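Local coordinates for protein packaging enzyme P4 (Pseudomonas phage phi13, PDB 4BLP) that probably hydrolyses nucleoside triphosphates, as a hexameric RecA-like helicase, to drive packaging of viral RNA into the procapsid of a double-stranded RNA phage, at residues A35-V40 against V109-Q114; L62-L67 against V76-A81; I172-P177 against A191-M196. All coordinates share one frame; numbering follows the deposited sequence.

Contact 1: A35-V40 against V109-Q114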
loop_
_atom_site.group_PDB
_atom_site.type_symbol
_atom_site.label_atom_id
_atom_site.label_comp_id
_atom_site.label_asym_id
_atom_site.label_seq_id
_atom_site.Cartn_x
_atom_site.Cartn_y
_atom_site.Cartn_z
ATOM N N ALA D 35 -8.018 24.200 -29.677
ATOM C CA ALA D 35 -7.373 24.934 -28.595
ATOM C C ALA D 35 -6.930 23.985 -27.512
ATOM O O ALA D 35 -7.537 22.916 -27.357
ATOM C CB ALA D 35 -8.353 25.952 -28.022
ATOM N N ALA D 36 -5.909 24.399 -26.720
ATOM C CA ALA D 36 -5.407 23.619 -25.585
ATOM C C ALA D 36 -6.546 23.296 -24.566
ATOM O O ALA D 36 -7.420 24.118 -24.303
ATOM C CB ALA D 36 -4.256 24.358 -24.891
ATOM N N PRO D 37 -6.561 22.062 -24.040
ATOM C CA PRO D 37 -7.588 21.653 -23.041
ATOM C C PRO D 37 -7.470 22.345 -21.683
ATOM O O PRO D 37 -6.416 22.908 -21.370
ATOM C CB PRO D 37 -7.263 20.172 -22.808
ATOM C CG PRO D 37 -6.398 19.767 -23.927
ATOM C CD PRO D 37 -5.605 20.969 -24.296
ATOM N N ALA D 38 -8.526 22.246 -20.856
ATOM C CA ALA D 38 -8.537 22.815 -19.493
ATOM C C ALA D 38 -7.472 22.143 -18.641
ATOM O O ALA D 38 -7.319 20.927 -18.727
ATOM C CB ALA D 38 -9.900 22.604 -18.849
ATOM N N VAL D 39 -6.765 22.908 -17.794
ATOM C CA VAL D 39 -5.818 22.250 -16.875
ATOM C C VAL D 39 -6.336 22.420 -15.441
ATOM O O VAL D 39 -5.927 21.673 -14.556
ATOM C CB VAL D 39 -4.329 22.666 -17.033
ATOM C CG1 VAL D 39 -3.721 22.085 -18.307
ATOM C CG2 VAL D 39 -4.167 24.165 -16.995
ATOM N N VAL D 40 -7.322 23.316 -15.236
ATOM C CA VAL D 40 -8.000 23.430 -13.948
ATOM C C VAL D 40 -8.748 22.104 -13.694
ATOM O O VAL D 40 -9.439 21.609 -14.605
ATOM C CB VAL D 40 -8.963 24.655 -13.916
ATOM C CG1 VAL D 40 -9.796 24.672 -12.626
ATOM C CG2 VAL D 40 -8.171 25.955 -14.063
ATOM N N VAL D 109 -4.693 17.354 -29.112
ATOM C CA VAL D 109 -4.798 16.082 -29.832
ATOM C C VAL D 109 -4.898 14.907 -28.845
ATOM O O VAL D 109 -5.713 14.031 -29.048
ATOM C CB VAL D 109 -3.613 15.881 -30.821
ATOM C CG1 VAL D 109 -3.708 14.503 -31.527
ATOM C CG2 VAL D 109 -3.563 17.011 -31.855
ATOM N N VAL D 110 -3.992 14.860 -27.839
ATOM C CA VAL D 110 -4.023 13.813 -26.794
ATOM C C VAL D 110 -3.819 14.551 -25.504
ATOM O O VAL D 110 -2.862 15.350 -25.400
ATOM C CB VAL D 110 -2.955 12.698 -26.969
ATOM C CG1 VAL D 110 -2.982 11.714 -25.777
ATOM C CG2 VAL D 110 -3.129 11.955 -28.297
ATOM N N PHE D 111 -4.688 14.327 -24.533
ATOM C CA PHE D 111 -4.535 15.033 -23.265
ATOM C C PHE D 111 -5.107 14.227 -22.134
ATOM O O PHE D 111 -5.948 13.332 -22.353
ATOM C CB PHE D 111 -5.234 16.428 -23.320
ATOM C CG PHE D 111 -6.733 16.381 -23.616
ATOM C CD1 PHE D 111 -7.201 16.360 -24.935
ATOM C CD2 PHE D 111 -7.660 16.314 -22.582
ATOM C CE1 PHE D 111 -8.577 16.288 -25.212
ATOM C CE2 PHE D 111 -9.032 16.214 -22.847
ATOM C CZ PHE D 111 -9.487 16.210 -24.169
ATOM N N VAL D 112 -4.666 14.558 -20.921
ATOM C CA VAL D 112 -5.297 13.999 -19.721
ATOM C C VAL D 112 -6.547 14.852 -19.408
ATOM O O VAL D 112 -6.409 16.063 -19.126
ATOM C CB VAL D 112 -4.327 13.988 -18.511
ATOM C CG1 VAL D 112 -5.050 13.455 -17.247
ATOM C CG2 VAL D 112 -3.103 13.128 -18.836
ATOM N N PRO D 113 -7.765 14.259 -19.430
ATOM C CA PRO D 113 -8.978 15.044 -19.087
ATOM C C PRO D 113 -8.912 15.349 -17.599
ATOM O O PRO D 113 -8.537 14.472 -16.790
ATOM C CB PRO D 113 -10.143 14.121 -19.459
ATOM C CG PRO D 113 -9.560 12.697 -19.269
ATOM C CD PRO D 113 -8.091 12.846 -19.730
ATOM N N GLN D 114 -9.252 16.604 -17.235
ATOM C CA GLN D 114 -9.018 17.030 -15.852
ATOM C C GLN D 114 -10.232 16.969 -14.923
ATOM O O GLN D 114 -10.125 17.337 -13.739
ATOM C CB GLN D 114 -8.386 18.427 -15.845
ATOM C CG GLN D 114 -6.926 18.413 -16.439
ATOM C CD GLN D 114 -5.980 17.425 -15.757
ATOM O OE1 GLN D 114 -6.074 17.141 -14.559
ATOM N NE2 GLN D 114 -5.023 16.904 -16.481
HETATM O O HOH W 1 -9.625 18.651 -19.160
#
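Apolar contact comes mainly from one pair, Pro37 and Phe111. The proline lies over one face of the phenyl ring, CG reaching Phe111 CG at 3.4 Å while CB stands 4.1 Å from the ring centroid and 22° off its normal, a CH-pi contact displaced toward the root of the ring. Phe111 CG sits in the crowded position between backbone N and carbonyl carbon (chi1 59°). Strand 110-111 is an outermost strand of a three-stranded antiparallel sheet, paired with strand 73-78; the N-terminal segment 35-40, which has no regular secondary structure, lies over the face of the sheet that carries Phe111 and Val76, with no direct hydrogen bond to 109-114. Polar contact is instead mediated by water 1, which accepts from Gln114 N at 2.8 Å and lies within donating distance of Ala38 O, 3.3 Å away. The Gln114 side chain bends at chi2 (-55°), and its CB and CG lie against the carbonyl oxygens of Ala38, Val39 and Val40: CG is 3.4 Å from Ala38 O, and CB is 3.6 Å from Val40 O. Its amide NE2 turns back to Val112 O in a weak bond. At the subunit boundary, Val39 O accepts from Arg120 NE of a neighbouring subunit.

Contact 2: L62-L67 against V76-A81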
loop_
_atom_site.group_PDB
_atom_site.type_symbol
_atom_site.label_atom_id
_atom_site.label_comp_id
_atom_site.label_asym_id
_atom_site.label_seq_id
_atom_site.Cartn_x
_atom_site.Cartn_y
_atom_site.Cartn_z
ATOM N N LEU D 62 -17.510 14.579 -26.338
ATOM C CA LEU D 62 -18.009 15.081 -27.605
ATOM C C LEU D 62 -17.946 13.936 -28.597
ATOM O O LEU D 62 -17.180 12.988 -28.367
ATOM C CB LEU D 62 -17.094 16.243 -28.087
ATOM C CG LEU D 62 -17.088 17.520 -27.264
ATOM C CD1 LEU D 62 -15.834 18.402 -27.609
ATOM C CD2 LEU D 62 -18.376 18.292 -27.461
ATOM N N PRO D 63 -18.637 14.012 -29.763
ATOM C CA PRO D 63 -18.503 12.930 -30.769
ATOM C C PRO D 63 -17.056 12.747 -31.248
ATOM O O PRO D 63 -16.690 11.645 -31.664
ATOM C CB PRO D 63 -19.404 13.406 -31.922
ATOM C CG PRO D 63 -20.411 14.317 -31.235
ATOM C CD PRO D 63 -19.620 15.035 -30.184
ATOM N N SER D 64 -16.222 13.802 -31.155
ATOM C CA SER D 64 -14.814 13.724 -31.570
ATOM C C SER D 64 -13.876 13.114 -30.499
ATOM O O SER D 64 -12.720 12.808 -30.812
ATOM C CB SER D 64 -14.294 15.118 -31.912
ATOM O OG SER D 64 -14.461 16.002 -30.811
ATOM N N GLU D 65 -14.346 12.987 -29.241
ATOM C CA GLU D 65 -13.460 12.535 -28.150
ATOM C C GLU D 65 -13.539 11.047 -27.860
ATOM O O GLU D 65 -14.629 10.495 -27.769
ATOM C CB GLU D 65 -13.798 13.273 -26.847
ATOM C CG GLU D 65 -13.466 14.764 -26.883
ATOM C CD GLU D 65 -13.912 15.573 -25.676
ATOM O OE1 GLU D 65 -14.998 15.291 -25.112
ATOM O OE2 GLU D 65 -13.195 16.542 -25.325
ATOM N N ILE D 66 -12.387 10.391 -27.698
ATOM C CA ILE D 66 -12.349 8.986 -27.287
ATOM C C ILE D 66 -11.626 8.945 -25.942
ATOM O O ILE D 66 -10.439 9.261 -25.887
ATOM C CB ILE D 66 -11.678 8.034 -28.292
ATOM C CG1 ILE D 66 -12.346 8.111 -29.688
ATOM C CG2 ILE D 66 -11.709 6.565 -27.743
ATOM C CD1 ILE D 66 -11.464 7.467 -30.789
ATOM N N LEU D 67 -12.316 8.507 -24.900
ATOM C CA LEU D 67 -11.708 8.345 -23.579
ATOM C C LEU D 67 -11.114 6.940 -23.472
ATOM O O LEU D 67 -11.771 5.957 -23.837
ATOM C CB LEU D 67 -12.797 8.519 -22.495
ATOM C CG LEU D 67 -12.360 8.306 -21.034
ATOM C CD1 LEU D 67 -11.412 9.466 -20.572
ATOM C CD2 LEU D 67 -13.608 8.237 -20.117
ATOM N N VAL D 76 -7.503 11.228 -23.438
ATOM C CA VAL D 76 -8.490 11.468 -24.483
ATOM C C VAL D 76 -7.746 11.757 -25.761
ATOM O O VAL D 76 -6.761 12.504 -25.746
ATOM C CB VAL D 76 -9.436 12.644 -24.119
ATOM C CG1 VAL D 76 -10.343 13.004 -25.313
ATOM C CG2 VAL D 76 -10.294 12.301 -22.904
ATOM N N VAL D 77 -8.189 11.172 -26.856
ATOM C CA VAL D 77 -7.703 11.572 -28.174
ATOM C C VAL D 77 -8.889 12.337 -28.833
ATOM O O VAL D 77 -10.045 11.874 -28.756
ATOM C CB VAL D 77 -7.153 10.424 -29.055
ATOM C CG1 VAL D 77 -8.188 9.330 -29.245
ATOM C CG2 VAL D 77 -6.685 10.967 -30.427
ATOM N N ASP D 78 -8.621 13.513 -29.406
ATOM C CA ASP D 78 -9.679 14.238 -30.125
ATOM C C ASP D 78 -9.436 14.041 -31.623
ATOM O O ASP D 78 -8.420 14.494 -32.163
ATOM C CB ASP D 78 -9.743 15.722 -29.734
ATOM C CG ASP D 78 -11.005 16.370 -30.348
ATOM O OD1 ASP D 78 -11.018 16.591 -31.562
ATOM O OD2 ASP D 78 -12.036 16.480 -29.637
ATOM N N LYS D 79 -10.376 13.334 -32.298
ATOM C CA LYS D 79 -10.260 13.010 -33.725
ATOM C C LYS D 79 -10.265 14.248 -34.614
ATOM O O LYS D 79 -9.675 14.201 -35.693
ATOM C CB LYS D 79 -11.440 12.094 -34.151
ATOM C CG LYS D 79 -11.309 10.715 -33.492
ATOM C CD LYS D 79 -12.466 9.790 -33.959
ATOM C CE LYS D 79 -13.702 10.071 -33.143
ATOM N NZ LYS D 79 -14.884 9.312 -33.651
ATOM N N ASP D 80 -10.968 15.331 -34.205
ATOM C CA ASP D 80 -11.052 16.529 -35.031
ATOM C C ASP D 80 -9.760 17.359 -34.904
ATOM O O ASP D 80 -9.266 17.899 -35.920
ATOM C CB ASP D 80 -12.280 17.368 -34.665
ATOM C CG ASP D 80 -13.586 16.745 -35.104
ATOM O OD1 ASP D 80 -13.541 15.689 -35.784
ATOM O OD2 ASP D 80 -14.639 17.291 -34.748
ATOM N N ALA D 81 -9.230 17.478 -33.672
ATOM C CA ALA D 81 -7.931 18.159 -33.491
ATOM C C ALA D 81 -6.865 17.370 -34.271
ATOM O O ALA D 81 -6.043 17.963 -34.974
ATOM C CB ALA D 81 -7.572 18.244 -32.008
HETATM O O HOH W 2 -15.738 9.286 -30.282
HETATM O O HOH W 3 -16.197 11.287 -34.895
HETATM O O HOH W 4 -11.549 17.414 -27.284
#
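Strands 65-67 and 76-78 run antiparallel at 163°, their axes 4.7 Å apart, with Ile66 and Val77 as the hydrogen-bonded pair (Ile66 N to Val77 O 3.0 Å, plus the reciprocal bond) and Glu65-Asp78 and Leu67-Val76 as non-hydrogen-bonded pairs of a beta hairpin. Beyond the ladder, Lys79 N donates to Ser64 O at 2.8 Å, nearly straight at 168°. On the face carrying Ile66 and Val77, the two side chains lie side by side, Ile66 CB 3.8 Å from Val77 CG1; the tip of Ile66 meets the Lys79 chain, which crosses it at about a right angle. Asp78 points to the other face, CG anti to its backbone N. Its OD2 accepts from Ser64 OG at 2.7 Å, met from above the carboxylate plane, while OD1, through its anti lone pair, caps the following helix by accepting from Ala81 N at 2.9 Å. Glu65 OE2 approaches Asp78 OD2 to 4.5 Å, their carboxylate planes 74° apart, and water 4 donates to both oxygens. Backbone N-H groups of Leu62, Leu54 and Arg55 also donate to Glu65. Closeness would tend to raise the pKa of one carboxylate, but these donors and the shared water probably let both stay ionised.

Contact 3: I172-P177 against A191-M196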
loop_
_atom_site.group_PDB
_atom_site.type_symbol
_atom_site.label_atom_id
_atom_site.label_comp_id
_atom_site.label_asym_id
_atom_site.label_seq_id
_atom_site.Cartn_x
_atom_site.Cartn_y
_atom_site.Cartn_z
ATOM N N ILE D 172 10.557 9.217 -33.032
ATOM C CA ILE D 172 10.191 10.016 -31.868
ATOM C C ILE D 172 11.109 9.562 -30.740
ATOM O O ILE D 172 11.240 8.358 -30.513
ATOM C CB ILE D 172 8.712 9.854 -31.516
ATOM C CG1 ILE D 172 7.872 10.509 -32.625
ATOM C CG2 ILE D 172 8.398 10.499 -30.117
ATOM C CD1 ILE D 172 6.408 10.148 -32.418
ATOM N N ARG D 173 11.755 10.516 -30.068
ATOM C CA ARG D 173 12.709 10.177 -29.004
ATOM C C ARG D 173 12.109 10.549 -27.667
ATOM O O ARG D 173 11.807 11.723 -27.430
ATOM C CB ARG D 173 14.052 10.901 -29.286
ATOM C CG ARG D 173 14.744 10.246 -30.519
ATOM C CD ARG D 173 15.638 9.064 -30.106
ATOM N NE ARG D 173 16.766 9.612 -29.354
ATOM C CZ ARG D 173 17.521 8.924 -28.501
ATOM N NH1 ARG D 173 17.317 7.622 -28.315
ATOM N NH2 ARG D 173 18.471 9.535 -27.813
ATOM N N TRP D 174 11.842 9.531 -26.836
ATOM C CA TRP D 174 11.169 9.714 -25.550
ATOM C C TRP D 174 11.803 8.887 -24.458
ATOM O O TRP D 174 11.937 7.654 -24.607
ATOM C CB TRP D 174 9.681 9.298 -25.696
ATOM C CG TRP D 174 8.853 9.524 -24.445
ATOM C CD1 TRP D 174 8.905 10.606 -23.604
ATOM C CD2 TRP D 174 7.859 8.633 -23.899
ATOM N NE1 TRP D 174 8.031 10.424 -22.547
ATOM C CE2 TRP D 174 7.380 9.222 -22.703
ATOM C CE3 TRP D 174 7.357 7.363 -24.285
ATOM C CZ2 TRP D 174 6.364 8.629 -21.923
ATOM C CZ3 TRP D 174 6.346 6.776 -23.520
ATOM C CH2 TRP D 174 5.869 7.396 -22.346
ATOM N N GLY D 175 12.163 9.553 -23.364
ATOM C CA GLY D 175 12.670 8.901 -22.154
ATOM C C GLY D 175 13.999 8.182 -22.309
ATOM O O GLY D 175 14.320 7.282 -21.530
ATOM N N GLU D 176 14.789 8.600 -23.293
ATOM C CA GLU D 176 16.099 8.030 -23.583
ATOM C C GLU D 176 17.180 9.109 -23.429
ATOM O O GLU D 176 16.879 10.268 -23.657
ATOM C CB GLU D 176 16.127 7.514 -25.040
ATOM C CG GLU D 176 15.203 6.330 -25.272
ATOM C CD GLU D 176 15.712 5.018 -24.713
ATOM O OE1 GLU D 176 16.889 4.956 -24.293
ATOM O OE2 GLU D 176 14.910 4.060 -24.648
ATOM N N PRO D 177 18.439 8.762 -23.087
ATOM C CA PRO D 177 19.481 9.816 -22.949
ATOM C C PRO D 177 19.852 10.396 -24.319
ATOM O O PRO D 177 19.920 9.647 -25.289
ATOM C CB PRO D 177 20.690 9.044 -22.367
ATOM C CG PRO D 177 20.451 7.602 -22.778
ATOM C CD PRO D 177 18.964 7.424 -22.726
ATOM N N ALA D 191 8.572 15.016 -24.384
ATOM C CA ALA D 191 8.787 14.943 -22.945
ATOM C C ALA D 191 7.871 13.946 -22.224
ATOM O O ALA D 191 8.367 13.119 -21.446
ATOM C CB ALA D 191 8.642 16.340 -22.329
ATOM N N ASP D 192 6.531 14.069 -22.390
ATOM C CA ASP D 192 5.605 13.216 -21.596
ATOM C C ASP D 192 4.828 12.265 -22.496
ATOM O O ASP D 192 4.955 12.308 -23.732
ATOM C CB ASP D 192 4.631 14.090 -20.780
ATOM C CG ASP D 192 3.477 14.602 -21.595
ATOM O OD1 ASP D 192 3.728 15.193 -22.656
ATOM O OD2 ASP D 192 2.300 14.377 -21.181
ATOM N N LEU D 193 4.021 11.427 -21.881
ATOM C CA LEU D 193 3.222 10.432 -22.615
ATOM C C LEU D 193 2.227 11.100 -23.599
ATOM O O LEU D 193 2.057 10.606 -24.715
ATOM C CB LEU D 193 2.479 9.588 -21.563
ATOM C CG LEU D 193 1.369 8.664 -22.118
ATOM C CD1 LEU D 193 1.990 7.494 -22.929
ATOM C CD2 LEU D 193 0.547 8.122 -20.941
ATOM N N THR D 194 1.566 12.217 -23.190
ATOM C CA THR D 194 0.582 12.824 -24.088
ATOM C C THR D 194 1.252 13.419 -25.311
ATOM O O THR D 194 0.730 13.252 -26.425
ATOM C CB THR D 194 -0.286 13.896 -23.378
ATOM O OG1 THR D 194 0.520 15.011 -22.970
ATOM C CG2 THR D 194 -1.040 13.321 -22.173
ATOM N N GLU D 195 2.398 14.105 -25.120
ATOM C CA GLU D 195 3.097 14.681 -26.274
ATOM C C GLU D 195 3.582 13.543 -27.194
ATOM O O GLU D 195 3.496 13.658 -28.413
ATOM C CB GLU D 195 4.291 15.543 -25.790
ATOM C CG GLU D 195 4.972 16.251 -26.946
ATOM C CD GLU D 195 6.215 17.035 -26.536
ATOM O OE1 GLU D 195 6.746 16.808 -25.421
ATOM O OE2 GLU D 195 6.683 17.837 -27.371
ATOM N N MET D 196 4.145 12.495 -26.615
ATOM C CA MET D 196 4.625 11.354 -27.411
ATOM C C MET D 196 3.490 10.798 -28.278
ATOM O O MET D 196 3.677 10.661 -29.485
ATOM C CB MET D 196 5.165 10.260 -26.467
ATOM C CG MET D 196 5.755 9.033 -27.214
ATOM S SD MET D 196 4.493 7.876 -27.855
ATOM C CE MET D 196 3.842 7.250 -26.277
#
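Within the RecA-like P-loop NTPase core, strand 170-173 of the central sheet and the residues that follow face the N-terminal end of helix 193-205. Trp174 carries the contact: with CG anti to the backbone N (chi1 -176°), its indole reaches the helix start. NE1 donates to Ala191 O at 2.9 Å; the oxygen lies near the indole plane, but the bond is bent to 135° and the donor stands 60° out of the carbonyl plane. Met196 and Asp192 O cover one face of the indole. Met196 CG comes within 3.7 Å of Trp174 CE3, and bends at chi2 and chi3 bring CE to 3.8 Å from Trp174 CZ3, beside the ring's outer edge, a Met-aromatic contact with SD oblique, 5.3 Å from the centroid of the six-membered ring. Farther along, Trp174 CH2 meets Leu193 CD1 at 3.9 Å. Asp192 is the N-cap, its OD1 accepting from Glu195 N at 3.0 Å, and Glu195 OE1 accepts from Ala191 N and pairs with Arg128 of a neighbouring subunit. The buried indole N-H thus has a main-chain acceptor just before the cap, though in a bent geometry, and the helix end would probably stabilise the N-cap carboxylate as an anion.

How the contacts relate
Contacts 1 and 2 share one small antiparallel sheet: strand 110-111 pairs with strand 73-78 through probable hydrogen bonds, Phe111 O to Val76 N at 2.8 Å and Val109 O to Asp78 N at 3.0 Å. Their centres are about 11 Å apart, and contact 2 is nested in the chain loop closed by contact 1. Contact 3 follows in series, its centre about 18 Å from that of contact 1, and meets it where Val112 CG2 packs on Thr194 CG2 at 3.9 Å. Both reach a neighbouring subunit, whereas contact 2 touches no other chain and stays about 7 Å from contact 3 at the nearest atoms. The sheet of contact 3 also contains strand 147-152, which leads into the probable Walker A loop.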